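Local structure of filamentous hemagglutinin (Bordetella pertussis, 1RWR) at residues Val21-Pro26 / Val46-Gly51; His33-Gln38 / Glu79-Ser84; Leu124-Pro129 / Gly143-Glu148; Gly137-Gln142 / Ala190-His195. The protein serves as an adhesin, and its beta-helical TPS domain, the part modelled here, probably directs its export through the two-partner secretion pathway. All blocks are in the same frame, centred on the assembly; numbering follows the deposited sequence.

Contact 1 (Val21-Pro26 / Val46-Gly51); sequences VNIADP and VVFNNG
The two backbones run parallel at the point where they pair, Val-21 lying beside Phe-48 in adjoining strands of a sheet near the N-terminal end of the beta-helix. Two bonds from Val-21 make the bridge: its N reaches Val-47 O at 2.8 Å, nearly along the C=O axis, and its O takes the N-H of Asn-49, also at 2.8 Å. Pairing ends there, where an inverse gamma turn centred on Asn-22, closed by a weak bond from Ile-23 N to Val-21 O, takes the first chain into loop.

Apolar groups fill the face that carries Val-21 and Phe-48. Val-21 CG2, anti to its own carbonyl carbon, meets Val-46 CG2 obliquely at 3.7 Å. Ile-23 comes in roughly perpendicular to Phe-48 and sets CG2 in the ring plane, against the CD1 edge of Phe-48 at 4.0 Å. Ile-76, from strand 75-80 of the long parallel sheet, touches both Ile-23 and Phe-48, so this cluster joins one wall of the helix to the next.

On the other side, two buried asparagines pair. Asn-22 and Asn-49 run alongside each other in the same direction, their amide planes 46° apart. Asn-49 ND2 gives a rather bent bond to Asn-22 OD1 (2.9 Å) and is also bonded to Thr-64 O. With CG anti to the backbone N (chi1 -170°), the amide turns its oxygen toward the chain ahead, where Asn-49 OD1 accepts from Gly-51 N at 3.0 Å and closes an Asx turn.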
loop_
_atom_site.group_PDB
_atom_site.type_symbol
_atom_site.label_atom_id
_atom_site.label_comp_id
_atom_site.label_asym_id
_atom_site.label_seq_id
_atom_site.Cartn_x
_atom_site.Cartn_y
_atom_site.Cartn_z
ATOM N N VAL A 21 -5.652 12.764 -13.649
ATOM C CA VAL A 21 -6.826 11.930 -13.547
ATOM C C VAL A 21 -7.953 12.784 -13.016
ATOM O O VAL A 21 -7.917 13.205 -11.847
ATOM C CB VAL A 21 -6.600 10.729 -12.598
ATOM C CG1 VAL A 21 -7.856 9.899 -12.510
ATOM C CG2 VAL A 21 -5.426 9.882 -13.066
ATOM N N ASN A 22 -8.927 13.076 -13.886
ATOM C CA ASN A 22 -10.196 13.647 -13.455
ATOM C C ASN A 22 -11.068 12.518 -12.896
ATOM O O ASN A 22 -11.846 11.892 -13.601
ATOM C CB ASN A 22 -10.882 14.418 -14.592
ATOM C CG ASN A 22 -10.284 15.778 -14.797
ATOM O OD1 ASN A 22 -9.661 16.326 -13.895
ATOM N ND2 ASN A 22 -10.445 16.342 -16.017
ATOM N N ILE A 23 -10.885 12.281 -11.596
ATOM C CA ILE A 23 -11.570 11.250 -10.863
ATOM C C ILE A 23 -13.092 11.450 -10.934
ATOM O O ILE A 23 -13.564 12.572 -11.149
ATOM C CB ILE A 23 -11.113 11.224 -9.376
ATOM C CG1 ILE A 23 -11.351 12.567 -8.658
ATOM C CG2 ILE A 23 -9.624 10.875 -9.252
ATOM C CD1 ILE A 23 -11.196 12.446 -7.115
ATOM N N ALA A 24 -13.816 10.355 -10.739
ATOM C CA ALA A 24 -15.263 10.346 -10.663
ATOM C C ALA A 24 -15.773 11.091 -9.455
ATOM O O ALA A 24 -15.133 11.140 -8.394
ATOM C CB ALA A 24 -15.782 8.892 -10.655
ATOM N N ASP A 25 -16.960 11.668 -9.597
ATOM C CA ASP A 25 -17.606 12.317 -8.446
ATOM C C ASP A 25 -17.726 11.298 -7.313
ATOM O O ASP A 25 -18.153 10.166 -7.557
ATOM C CB ASP A 25 -18.983 12.830 -8.867
ATOM C CG ASP A 25 -19.518 13.907 -7.983
ATOM O OD1 ASP A 25 -18.724 14.572 -7.275
ATOM O OD2 ASP A 25 -20.762 14.159 -7.970
ATOM N N PRO A 26 -17.328 11.635 -6.090
ATOM C CA PRO A 26 -17.447 10.690 -4.983
ATOM C C PRO A 26 -18.882 10.415 -4.592
ATOM O O PRO A 26 -19.797 11.225 -4.850
ATOM C CB PRO A 26 -16.729 11.379 -3.810
ATOM C CG PRO A 26 -16.740 12.793 -4.144
ATOM C CD PRO A 26 -16.632 12.874 -5.671
ATOM N N VAL A 46 1.809 11.180 -11.348
ATOM C CA VAL A 46 0.447 11.393 -11.807
ATOM C C VAL A 46 -0.216 12.363 -10.834
ATOM O O VAL A 46 0.117 12.364 -9.655
ATOM C CB VAL A 46 -0.398 10.061 -11.878
ATOM C CG1 VAL A 46 -0.571 9.358 -10.529
ATOM C CG2 VAL A 46 -1.743 10.279 -12.523
ATOM N N VAL A 47 -1.144 13.156 -11.342
ATOM C CA VAL A 47 -1.916 14.046 -10.496
ATOM C C VAL A 47 -3.369 13.560 -10.457
ATOM O O VAL A 47 -4.018 13.478 -11.511
ATOM C CB VAL A 47 -1.847 15.488 -11.026
ATOM C CG1 VAL A 47 -2.740 16.442 -10.186
ATOM C CG2 VAL A 47 -0.426 15.939 -11.036
ATOM N N PHE A 48 -3.890 13.322 -9.257
ATOM C CA PHE A 48 -5.295 13.048 -9.064
ATOM C C PHE A 48 -6.012 14.368 -8.827
ATOM O O PHE A 48 -5.676 15.101 -7.910
ATOM C CB PHE A 48 -5.536 12.132 -7.861
ATOM C CG PHE A 48 -5.043 10.751 -8.061
ATOM C CD1 PHE A 48 -5.816 9.817 -8.710
ATOM C CD2 PHE A 48 -3.769 10.404 -7.617
ATOM C CE1 PHE A 48 -5.328 8.502 -8.885
ATOM C CE2 PHE A 48 -3.292 9.148 -7.804
ATOM C CZ PHE A 48 -4.065 8.190 -8.433
ATOM N N ASN A 49 -6.998 14.674 -9.655
ATOM C CA ASN A 49 -7.625 16.002 -9.598
ATOM C C ASN A 49 -8.799 16.003 -8.648
ATOM O O ASN A 49 -9.896 15.651 -9.017
ATOM C CB ASN A 49 -8.033 16.497 -11.001
ATOM C CG ASN A 49 -8.468 17.966 -11.011
ATOM O OD1 ASN A 49 -8.645 18.592 -9.952
ATOM N ND2 ASN A 49 -8.668 18.515 -12.212
ATOM N N ASN A 50 -8.546 16.423 -7.410
ATOM C CA ASN A 50 -9.602 16.560 -6.404
ATOM C C ASN A 50 -9.909 18.042 -6.144
ATOM O O ASN A 50 -10.177 18.454 -4.986
ATOM C CB ASN A 50 -9.159 15.883 -5.116
ATOM C CG ASN A 50 -10.306 15.440 -4.218
ATOM O OD1 ASN A 50 -11.444 15.216 -4.648
ATOM N ND2 ASN A 50 -9.968 15.222 -2.943
ATOM N N GLY A 51 -9.847 18.825 -7.223
ATOM C CA GLY A 51 -9.960 20.269 -7.160
ATOM C C GLY A 51 -11.305 20.772 -7.650
ATOM O O GLY A 51 -11.801 20.325 -8.655
#

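Contact 2 (His33-Gln38 / Glu79-Ser84); sequences HNKFQQ and EVTDTS
Neighbouring coils of the parallel beta-helix meet here: strand 31-36 of the long parallel sheet lies against strand 75-80. The first chain turns a corner at Gln-37, and the second leaves its strand after Val-80. Lys-35 pairs with Glu-79 and Phe-36 with Val-80. The ladder is regular, Glu-79 N giving to Asn-34 O at 2.8 Å, Phe-36 N to Glu-79 O at 2.9 Å and Thr-81 N to Phe-36 O at 2.8 Å.

On the Lys-35 and Glu-79 face, a single carboxylate oxygen is gripped twice. The extended Glu-79 side chain brings OE1 into the ring plane of His-33, whose NE2 meets it nearly along the C-O axis at 2.7 Å. Lys-35 runs alongside Glu-79 and bends at its last torsion (chi4 -84°), so that NZ comes down from above the carboxylate plane in a looser salt bridge of 3.2 Å. OE2 has its own cation, Arg-128; with positive groups on both oxygens, the carboxylate is probably held ionised. Thr-81 CG2 packs across the base of the lysine chain, 3.7 Å from Lys-35 CB.

Phe-36 and Val-80 point to the other face, where Phe-36 touches Ala-78 and Pro-5. Gln-37 and Gln-38 both face Val-4 in a classic beta bulge, and there the contact is wetter. Gln-37 NE2 approaches Asp-82 OD2 from above its carboxylate plane at 3.1 Å. A water donates to Gln-37 O and bonds to Ser-84 OG; a second bonds to that hydroxyl and donates to Gln-38 OE1 (water O to OE1 2.9 Å), which also takes the N of Gln-1.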
loop_
_atom_site.group_PDB
_atom_site.type_symbol
_atom_site.label_atom_id
_atom_site.label_comp_id
_atom_site.label_asym_id
_atom_site.label_seq_id
_atom_site.Cartn_x
_atom_site.Cartn_y
_atom_site.Cartn_z
ATOM N N HIS A 33 -14.743 6.177 -6.806
ATOM C CA HIS A 33 -14.429 4.846 -7.312
ATOM C C HIS A 33 -14.140 4.958 -8.804
ATOM O O HIS A 33 -15.023 5.236 -9.616
ATOM C CB HIS A 33 -15.595 3.892 -7.010
ATOM C CG HIS A 33 -15.283 2.459 -7.264
ATOM N ND1 HIS A 33 -16.076 1.432 -6.806
ATOM C CD2 HIS A 33 -14.262 1.879 -7.948
ATOM C CE1 HIS A 33 -15.549 0.278 -7.177
ATOM N NE2 HIS A 33 -14.445 0.520 -7.872
ATOM N N ASN A 34 -12.870 4.790 -9.158
ATOM C CA ASN A 34 -12.406 4.958 -10.510
ATOM C C ASN A 34 -11.960 3.617 -11.063
ATOM O O ASN A 34 -11.066 2.984 -10.496
ATOM C CB ASN A 34 -11.236 5.910 -10.515
ATOM C CG ASN A 34 -11.619 7.266 -9.998
ATOM O OD1 ASN A 34 -12.180 8.059 -10.768
ATOM N ND2 ASN A 34 -11.476 7.498 -8.658
ATOM N N LYS A 35 -12.618 3.157 -12.114
ATOM C CA LYS A 35 -12.243 1.898 -12.768
ATOM C C LYS A 35 -11.393 2.217 -13.956
ATOM O O LYS A 35 -11.634 3.202 -14.664
ATOM C CB LYS A 35 -13.474 1.083 -13.173
ATOM C CG LYS A 35 -14.186 0.443 -11.965
ATOM C CD LYS A 35 -15.491 -0.185 -12.376
ATOM C CE LYS A 35 -16.218 -0.778 -11.194
ATOM N NZ LYS A 35 -15.721 -2.175 -10.900
ATOM N N PHE A 36 -10.388 1.383 -14.172
ATOM C CA PHE A 36 -9.447 1.498 -15.268
ATOM C C PHE A 36 -9.251 0.158 -15.932
ATOM O O PHE A 36 -9.130 -0.868 -15.259
ATOM C CB PHE A 36 -8.073 1.895 -14.737
ATOM C CG PHE A 36 -7.991 3.289 -14.212
ATOM C CD1 PHE A 36 -7.565 4.315 -15.025
ATOM C CD2 PHE A 36 -8.357 3.576 -12.892
ATOM C CE1 PHE A 36 -7.482 5.628 -14.546
ATOM C CE2 PHE A 36 -8.251 4.881 -12.426
ATOM C CZ PHE A 36 -7.821 5.894 -13.253
ATOM N N GLN A 37 -9.190 0.175 -17.257
ATOM C CA GLN A 37 -8.738 -0.991 -18.013
ATOM C C GLN A 37 -7.244 -1.255 -17.756
ATOM O O GLN A 37 -6.841 -2.425 -17.602
ATOM C CB GLN A 37 -8.974 -0.745 -19.500
ATOM C CG GLN A 37 -8.916 -1.978 -20.348
ATOM C CD GLN A 37 -7.645 -2.071 -21.146
ATOM O OE1 GLN A 37 -7.213 -1.088 -21.777
ATOM N NE2 GLN A 37 -7.025 -3.253 -21.131
ATOM N N GLN A 38 -6.463 -0.168 -17.718
ATOM C CA GLN A 38 -5.038 -0.162 -17.436
ATOM C C GLN A 38 -4.704 1.006 -16.500
ATOM O O GLN A 38 -5.176 2.139 -16.717
ATOM C CB GLN A 38 -4.231 0.012 -18.735
ATOM C CG GLN A 38 -4.278 -1.209 -19.628
ATOM C CD GLN A 38 -3.367 -1.087 -20.797
ATOM O OE1 GLN A 38 -2.138 -1.260 -20.661
ATOM N NE2 GLN A 38 -3.934 -0.761 -21.951
ATOM N N GLU A 79 -9.178 1.234 -9.378
ATOM C CA GLU A 79 -9.307 -0.219 -9.487
ATOM C C GLU A 79 -9.112 -0.644 -10.922
ATOM O O GLU A 79 -9.787 -0.124 -11.798
ATOM C CB GLU A 79 -10.732 -0.646 -9.088
ATOM C CG GLU A 79 -10.945 -2.140 -9.163
ATOM C CD GLU A 79 -12.403 -2.576 -9.053
ATOM O OE1 GLU A 79 -13.269 -1.732 -8.817
ATOM O OE2 GLU A 79 -12.676 -3.802 -9.126
ATOM N N VAL A 80 -8.198 -1.561 -11.173
ATOM C CA VAL A 80 -8.008 -2.102 -12.509
ATOM C C VAL A 80 -8.966 -3.269 -12.723
ATOM O O VAL A 80 -8.986 -4.217 -11.938
ATOM C CB VAL A 80 -6.562 -2.560 -12.743
ATOM C CG1 VAL A 80 -6.430 -3.329 -14.078
ATOM C CG2 VAL A 80 -5.628 -1.390 -12.734
ATOM N N THR A 81 -9.722 -3.208 -13.828
ATOM C CA THR A 81 -10.741 -4.210 -14.131
ATOM C C THR A 81 -10.336 -5.265 -15.166
ATOM O O THR A 81 -11.042 -6.262 -15.296
ATOM C CB THR A 81 -11.984 -3.542 -14.656
ATOM O OG1 THR A 81 -11.658 -2.974 -15.930
ATOM C CG2 THR A 81 -12.386 -2.428 -13.818
ATOM N N ASP A 82 -9.247 -5.070 -15.889
ATOM C CA ASP A 82 -8.840 -6.030 -16.935
ATOM C C ASP A 82 -7.744 -6.954 -16.424
ATOM O O ASP A 82 -7.747 -7.211 -15.240
ATOM C CB ASP A 82 -8.471 -5.339 -18.228
ATOM C CG ASP A 82 -8.946 -6.120 -19.447
ATOM O OD1 ASP A 82 -9.270 -7.337 -19.290
ATOM O OD2 ASP A 82 -9.034 -5.597 -20.589
ATOM N N THR A 83 -6.818 -7.440 -17.280
ATOM C CA THR A 83 -5.947 -8.561 -16.881
ATOM C C THR A 83 -4.495 -8.205 -16.612
ATOM O O THR A 83 -3.737 -9.085 -16.186
ATOM C CB THR A 83 -5.966 -9.712 -17.954
ATOM O OG1 THR A 83 -5.398 -9.238 -19.182
ATOM C CG2 THR A 83 -7.384 -10.157 -18.261
ATOM N N SER A 84 -4.120 -6.940 -16.828
ATOM C CA SER A 84 -2.724 -6.510 -16.776
ATOM C C SER A 84 -2.405 -6.015 -15.366
ATOM O O SER A 84 -3.267 -5.414 -14.748
ATOM C CB SER A 84 -2.435 -5.393 -17.795
ATOM O OG SER A 84 -2.952 -4.081 -17.431
HETATM O O HOH W 1 -5.344 -4.269 -18.598
HETATM O O HOH W 2 -0.907 -2.298 -18.265
#

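Contact 3 (Leu124-Pro129 / Gly143-Glu148); sequences LTTGRP and GTVTIE
Thr-126 carries the largest share of this contact, setting CB and CG2 against the backbone of Gly-143. Its CB comes to 3.8 Å from Gly-143 CA, and its CG2 stands 3.7 Å from Gly-143 C. So close a fit is possible because Gly-143 has no side chain and adopts a positive phi (103°), with the bare CA turned to the threonine. The methyl, CG2, also reaches one branch of a valine, Val-145 CG2, at 4.0 Å; Leu-124 also points toward the second segment but stays looser, its nearest atom being the backbone O, 4.5 Å from Val-145 CG2.

The torsion of Thr-126 sorts its two branches. OG1 sits in the crowded place between backbone N and carbonyl carbon (chi1 62°), where it bonds to Gln-142 O, while CG2 is left for the apolar side. Val-140 and Ala-164 pack on the same threonine. One residue back, Thr-125 OG1 accepts from Gly-127 N at 2.9 Å in an ST turn, just where the chain leaves strand 119-125; that hydroxyl is also bonded to Val-163 O.

Between the two segments the chain makes an excursion, strands 128-132 and 135-140, before rejoining the coil at strand 144-147. Thr-126 and Gly-143 therefore close the neck of an extrahelical hairpin, at a corner between two parallel sheets of a right-handed beta-helix.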
loop_
_atom_site.group_PDB
_atom_site.type_symbol
_atom_site.label_atom_id
_atom_site.label_comp_id
_atom_site.label_asym_id
_atom_site.label_seq_id
_atom_site.Cartn_x
_atom_site.Cartn_y
_atom_site.Cartn_z
ATOM N N LEU A 124 -1.826 -0.029 -1.253
ATOM C CA LEU A 124 -1.573 -0.755 -2.490
ATOM C C LEU A 124 -2.069 -2.158 -2.280
ATOM O O LEU A 124 -1.669 -2.823 -1.317
ATOM C CB LEU A 124 -0.089 -0.774 -2.804
ATOM C CG LEU A 124 0.550 0.595 -2.936
ATOM C CD1 LEU A 124 2.037 0.406 -3.346
ATOM C CD2 LEU A 124 -0.226 1.463 -3.942
ATOM N N THR A 125 -2.963 -2.616 -3.142
ATOM C CA THR A 125 -3.625 -3.887 -2.893
ATOM C C THR A 125 -3.846 -4.689 -4.171
ATOM O O THR A 125 -4.046 -4.132 -5.250
ATOM C CB THR A 125 -4.955 -3.669 -2.067
ATOM O OG1 THR A 125 -5.480 -4.939 -1.680
ATOM C CG2 THR A 125 -6.027 -3.029 -2.920
ATOM N N THR A 126 -3.800 -6.012 -4.049
ATOM C CA THR A 126 -4.327 -6.870 -5.113
ATOM C C THR A 126 -5.717 -7.381 -4.776
ATOM O O THR A 126 -6.235 -8.247 -5.481
ATOM C CB THR A 126 -3.416 -8.061 -5.400
ATOM O OG1 THR A 126 -3.312 -8.886 -4.215
ATOM C CG2 THR A 126 -2.042 -7.569 -5.723
ATOM N N GLY A 127 -6.339 -6.835 -3.740
ATOM C CA GLY A 127 -7.739 -7.143 -3.446
ATOM C C GLY A 127 -8.736 -6.539 -4.413
ATOM O O GLY A 127 -8.519 -5.443 -4.965
ATOM N N ARG A 128 -9.838 -7.261 -4.641
ATOM C CA ARG A 128 -10.957 -6.722 -5.363
ATOM C C ARG A 128 -11.816 -5.880 -4.403
ATOM O O ARG A 128 -12.272 -6.389 -3.388
ATOM C CB ARG A 128 -11.784 -7.858 -5.961
ATOM C CG ARG A 128 -12.972 -7.411 -6.692
ATOM C CD ARG A 128 -12.625 -6.632 -7.932
ATOM N NE ARG A 128 -12.040 -7.454 -9.013
ATOM C CZ ARG A 128 -11.254 -6.980 -9.960
ATOM N NH1 ARG A 128 -10.885 -5.673 -9.977
ATOM N NH2 ARG A 128 -10.814 -7.807 -10.893
ATOM N N PRO A 129 -12.038 -4.607 -4.719
ATOM C CA PRO A 129 -12.798 -3.746 -3.801
ATOM C C PRO A 129 -14.281 -4.001 -3.839
ATOM O O PRO A 129 -14.817 -4.210 -4.914
ATOM C CB PRO A 129 -12.556 -2.337 -4.309
ATOM C CG PRO A 129 -11.673 -2.465 -5.483
ATOM C CD PRO A 129 -11.559 -3.869 -5.889
ATOM N N GLY A 143 -2.636 -12.374 -6.338
ATOM C CA GLY A 143 -1.805 -11.244 -6.727
ATOM C C GLY A 143 -0.648 -11.003 -5.812
ATOM O O GLY A 143 -0.744 -11.192 -4.604
ATOM N N THR A 144 0.433 -10.501 -6.392
ATOM C CA THR A 144 1.647 -10.109 -5.662
ATOM C C THR A 144 1.884 -8.599 -5.766
ATOM O O THR A 144 1.697 -8.015 -6.835
ATOM C CB THR A 144 2.835 -10.828 -6.274
ATOM O OG1 THR A 144 2.674 -12.261 -6.127
ATOM C CG2 THR A 144 4.136 -10.433 -5.584
ATOM N N VAL A 145 2.347 -7.973 -4.690
ATOM C CA VAL A 145 2.920 -6.628 -4.755
ATOM C C VAL A 145 4.403 -6.797 -4.547
ATOM O O VAL A 145 4.827 -7.437 -3.593
ATOM C CB VAL A 145 2.361 -5.687 -3.689
ATOM C CG1 VAL A 145 3.164 -4.345 -3.596
ATOM C CG2 VAL A 145 0.880 -5.447 -3.919
ATOM N N THR A 146 5.187 -6.263 -5.460
ATOM C CA THR A 146 6.635 -6.251 -5.355
ATOM C C THR A 146 7.155 -4.828 -5.203
ATOM O O THR A 146 6.867 -3.959 -6.027
ATOM C CB THR A 146 7.252 -6.872 -6.619
ATOM O OG1 THR A 146 6.823 -8.241 -6.775
ATOM C CG2 THR A 146 8.753 -6.879 -6.496
ATOM N N ILE A 147 7.880 -4.580 -4.118
ATOM C CA ILE A 147 8.565 -3.335 -3.938
ATOM C C ILE A 147 9.980 -3.573 -4.478
ATOM O O ILE A 147 10.721 -4.356 -3.921
ATOM C CB ILE A 147 8.600 -2.896 -2.437
ATOM C CG1 ILE A 147 7.192 -2.787 -1.832
ATOM C CG2 ILE A 147 9.340 -1.585 -2.323
ATOM C CD1 ILE A 147 6.233 -2.007 -2.623
ATOM N N GLU A 148 10.284 -2.933 -5.586
ATOM C CA GLU A 148 11.590 -3.014 -6.232
ATOM C C GLU A 148 12.613 -2.130 -5.551
ATOM O O GLU A 148 12.317 -1.380 -4.623
ATOM C CB GLU A 148 11.470 -2.680 -7.730
ATOM C CG GLU A 148 10.489 -3.575 -8.460
ATOM C CD GLU A 148 10.327 -3.255 -9.927
ATOM O OE1 GLU A 148 10.847 -2.206 -10.366
ATOM O OE2 GLU A 148 9.676 -4.073 -10.653
#

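Contact 4 (Gly137-Gln142 / Ala190-His195); sequences GLDVQQ and ANRYDH
Ala-190 brings its CA to 3.2 Å from Val-140 O, a CA-H...O contact just where the two chains come together. At Asn-191 the backbone takes hold: its O receives the N-H of Val-140 at 2.8 Å, nearly along the C=O axis, whereas the return bond from Asn-191 N to Val-140 O is longer and bent. Val-140 CB lies 3.6 Å from Asn-191 O.

Arg-192 turns to the opposite face and makes the salt bridge of this contact. Its CG leaves anti to the backbone N (chi1 167°), and a bend at chi3 (-76°) lays the guanidinium alongside Asp-139. The grip is side-on and bidentate: NE gives to Asp-139 OD1 at 2.8 Å and NH2 to Asp-139 OD2 at 2.9 Å, each on the syn lone pair, with the two flat groups nearly coplanar. Ile-203 touches both side chains.

These are the two middle strands of a four-stranded antiparallel sheet, strands 128-132, 135-140, 191-194 and 199-202, that stands outside the coils of the beta-helix and packs on them. Tyr-193 makes its hydrogen-bonded pair with Leu-138. Tyr-193 N meets Leu-138 O at 2.9 Å, while Leu-138 N comes to Tyr-193 O from 27° above the carbonyl plane. Both side chains face the helix: Leu-138 touches Thr-125, and Tyr-193 touches Val-163 with its OH bonded to Asp-161. Asp-194 and Gly-137 form a non-hydrogen-bonded antiparallel pair, CA to CA 4.6 Å, and His-195 then sends its ring away to Tyr-159 and Thr-123.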
loop_
_atom_site.group_PDB
_atom_site.type_symbol
_atom_site.label_atom_id
_atom_site.label_comp_id
_atom_site.label_asym_id
_atom_site.label_seq_id
_atom_site.Cartn_x
_atom_site.Cartn_y
_atom_site.Cartn_z
ATOM N N GLY A 137 -14.213 -2.573 1.418
ATOM C CA GLY A 137 -13.598 -3.852 1.752
ATOM C C GLY A 137 -12.758 -4.305 0.585
ATOM O O GLY A 137 -13.082 -4.036 -0.576
ATOM N N LEU A 138 -11.640 -4.945 0.886
ATOM C CA LEU A 138 -10.720 -5.409 -0.137
ATOM C C LEU A 138 -10.619 -6.904 -0.005
ATOM O O LEU A 138 -10.103 -7.389 0.998
ATOM C CB LEU A 138 -9.337 -4.783 0.096
ATOM C CG LEU A 138 -9.328 -3.254 -0.007
ATOM C CD1 LEU A 138 -8.023 -2.676 0.466
ATOM C CD2 LEU A 138 -9.666 -2.783 -1.432
ATOM N N ASP A 139 -11.076 -7.646 -0.998
ATOM C CA ASP A 139 -11.060 -9.104 -0.911
ATOM C C ASP A 139 -9.871 -9.614 -1.690
ATOM O O ASP A 139 -9.878 -9.677 -2.913
ATOM C CB ASP A 139 -12.338 -9.700 -1.461
ATOM C CG ASP A 139 -13.478 -9.485 -0.540
ATOM O OD1 ASP A 139 -13.256 -9.565 0.689
ATOM O OD2 ASP A 139 -14.605 -9.204 -0.985
ATOM N N VAL A 140 -8.863 -9.974 -0.932
ATOM C CA VAL A 140 -7.632 -10.498 -1.499
ATOM C C VAL A 140 -7.721 -12.001 -1.688
ATOM O O VAL A 140 -7.784 -12.752 -0.714
ATOM C CB VAL A 140 -6.416 -10.179 -0.581
ATOM C CG1 VAL A 140 -5.174 -10.699 -1.245
ATOM C CG2 VAL A 140 -6.325 -8.681 -0.330
ATOM N N GLN A 141 -7.686 -12.434 -2.938
ATOM C CA GLN A 141 -7.623 -13.851 -3.265
ATOM C C GLN A 141 -6.443 -14.206 -4.151
ATOM O O GLN A 141 -6.124 -15.377 -4.282
ATOM C CB GLN A 141 -8.916 -14.295 -3.917
ATOM C CG GLN A 141 -10.075 -14.166 -2.927
ATOM C CD GLN A 141 -11.354 -14.538 -3.542
ATOM O OE1 GLN A 141 -11.889 -13.787 -4.353
ATOM N NE2 GLN A 141 -11.838 -15.716 -3.220
ATOM N N GLN A 142 -5.813 -13.216 -4.763
ATOM C CA GLN A 142 -4.675 -13.457 -5.637
ATOM C C GLN A 142 -3.824 -12.222 -5.742
ATOM O O GLN A 142 -4.234 -11.173 -5.293
ATOM C CB GLN A 142 -5.131 -13.855 -7.032
ATOM C CG GLN A 142 -5.935 -12.781 -7.763
ATOM C CD GLN A 142 -6.455 -13.269 -9.090
ATOM O OE1 GLN A 142 -7.635 -13.543 -9.240
ATOM N NE2 GLN A 142 -5.571 -13.430 -10.035
ATOM N N ALA A 190 -5.063 -14.695 1.988
ATOM C CA ALA A 190 -6.439 -14.569 1.556
ATOM C C ALA A 190 -7.210 -13.945 2.689
ATOM O O ALA A 190 -7.463 -14.576 3.719
ATOM C CB ALA A 190 -7.006 -15.924 1.150
ATOM N N ASN A 191 -7.496 -12.672 2.508
ATOM C CA ASN A 191 -8.122 -11.847 3.531
ATOM C C ASN A 191 -9.151 -10.916 2.964
ATOM O O ASN A 191 -9.023 -10.435 1.857
ATOM C CB ASN A 191 -7.079 -10.951 4.232
ATOM C CG ASN A 191 -6.098 -11.721 5.101
ATOM O OD1 ASN A 191 -6.478 -12.369 6.064
ATOM N ND2 ASN A 191 -4.814 -11.629 4.756
ATOM N N ARG A 192 -10.168 -10.613 3.750
ATOM C CA ARG A 192 -10.903 -9.391 3.536
ATOM C C ARG A 192 -10.222 -8.365 4.426
ATOM O O ARG A 192 -10.058 -8.580 5.648
ATOM C CB ARG A 192 -12.370 -9.508 3.971
ATOM C CG ARG A 192 -12.977 -8.085 4.018
ATOM C CD ARG A 192 -14.400 -8.044 3.916
ATOM N NE ARG A 192 -14.874 -8.272 2.560
ATOM C CZ ARG A 192 -16.081 -7.943 2.172
ATOM N NH1 ARG A 192 -16.910 -7.363 3.037
ATOM N NH2 ARG A 192 -16.469 -8.212 0.952
ATOM N N TYR A 193 -9.814 -7.251 3.831
ATOM C CA TYR A 193 -9.255 -6.141 4.588
ATOM C C TYR A 193 -10.218 -4.978 4.585
ATOM O O TYR A 193 -10.575 -4.446 3.525
ATOM C CB TYR A 193 -7.948 -5.709 3.964
ATOM C CG TYR A 193 -7.044 -4.819 4.801
ATOM C CD1 TYR A 193 -6.386 -5.312 5.914
ATOM C CD2 TYR A 193 -6.813 -3.508 4.435
ATOM C CE1 TYR A 193 -5.516 -4.525 6.657
ATOM C CE2 TYR A 193 -5.933 -2.702 5.183
ATOM C CZ TYR A 193 -5.280 -3.232 6.269
ATOM O OH TYR A 193 -4.365 -2.481 6.957
ATOM N N ASP A 194 -10.676 -4.606 5.765
ATOM C CA ASP A 194 -11.549 -3.466 5.874
ATOM C C ASP A 194 -10.728 -2.176 5.919
ATOM O O ASP A 194 -9.963 -1.956 6.841
ATOM C CB ASP A 194 -12.386 -3.564 7.142
ATOM C CG ASP A 194 -13.284 -2.374 7.282
ATOM O OD1 ASP A 194 -14.074 -2.175 6.344
ATOM O OD2 ASP A 194 -13.247 -1.564 8.212
ATOM N N HIS A 195 -10.947 -1.299 4.965
ATOM C CA HIS A 195 -10.142 -0.083 4.830
ATOM C C HIS A 195 -10.317 0.874 6.019
ATOM O O HIS A 195 -9.362 1.521 6.463
ATOM C CB HIS A 195 -10.482 0.615 3.518
ATOM C CG HIS A 195 -9.696 1.856 3.296
ATOM N ND1 HIS A 195 -8.414 1.850 2.770
ATOM C CD2 HIS A 195 -9.991 3.143 3.569
ATOM C CE1 HIS A 195 -7.962 3.089 2.729
ATOM N NE2 HIS A 195 -8.894 3.890 3.212
#

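Contacts 1 and 2 interlock along the chain, strand 31-36 lying between strands 20-22 and 45-50 in sequence, and they touch at Asn-34, whose OD1 is 2.8 Å from Ala-24 N, and where Val-21 packs on Phe-36. Contacts 3 and 4 alternate likewise, their centres 11 Å apart: Thr-126 OG1 to Gln-142 O is 2.7 Å, and Arg-128 O pairs with Asp-139 N across the hairpin at 3.0 Å. Arg-128 also ties contact 3 to contact 2, its NH1 reaching Glu-79 OE2 at 2.7 Å, so the extrahelical sheet is anchored to an early coil. Contacts 1 and 4 are far apart, about 24 Å between centres.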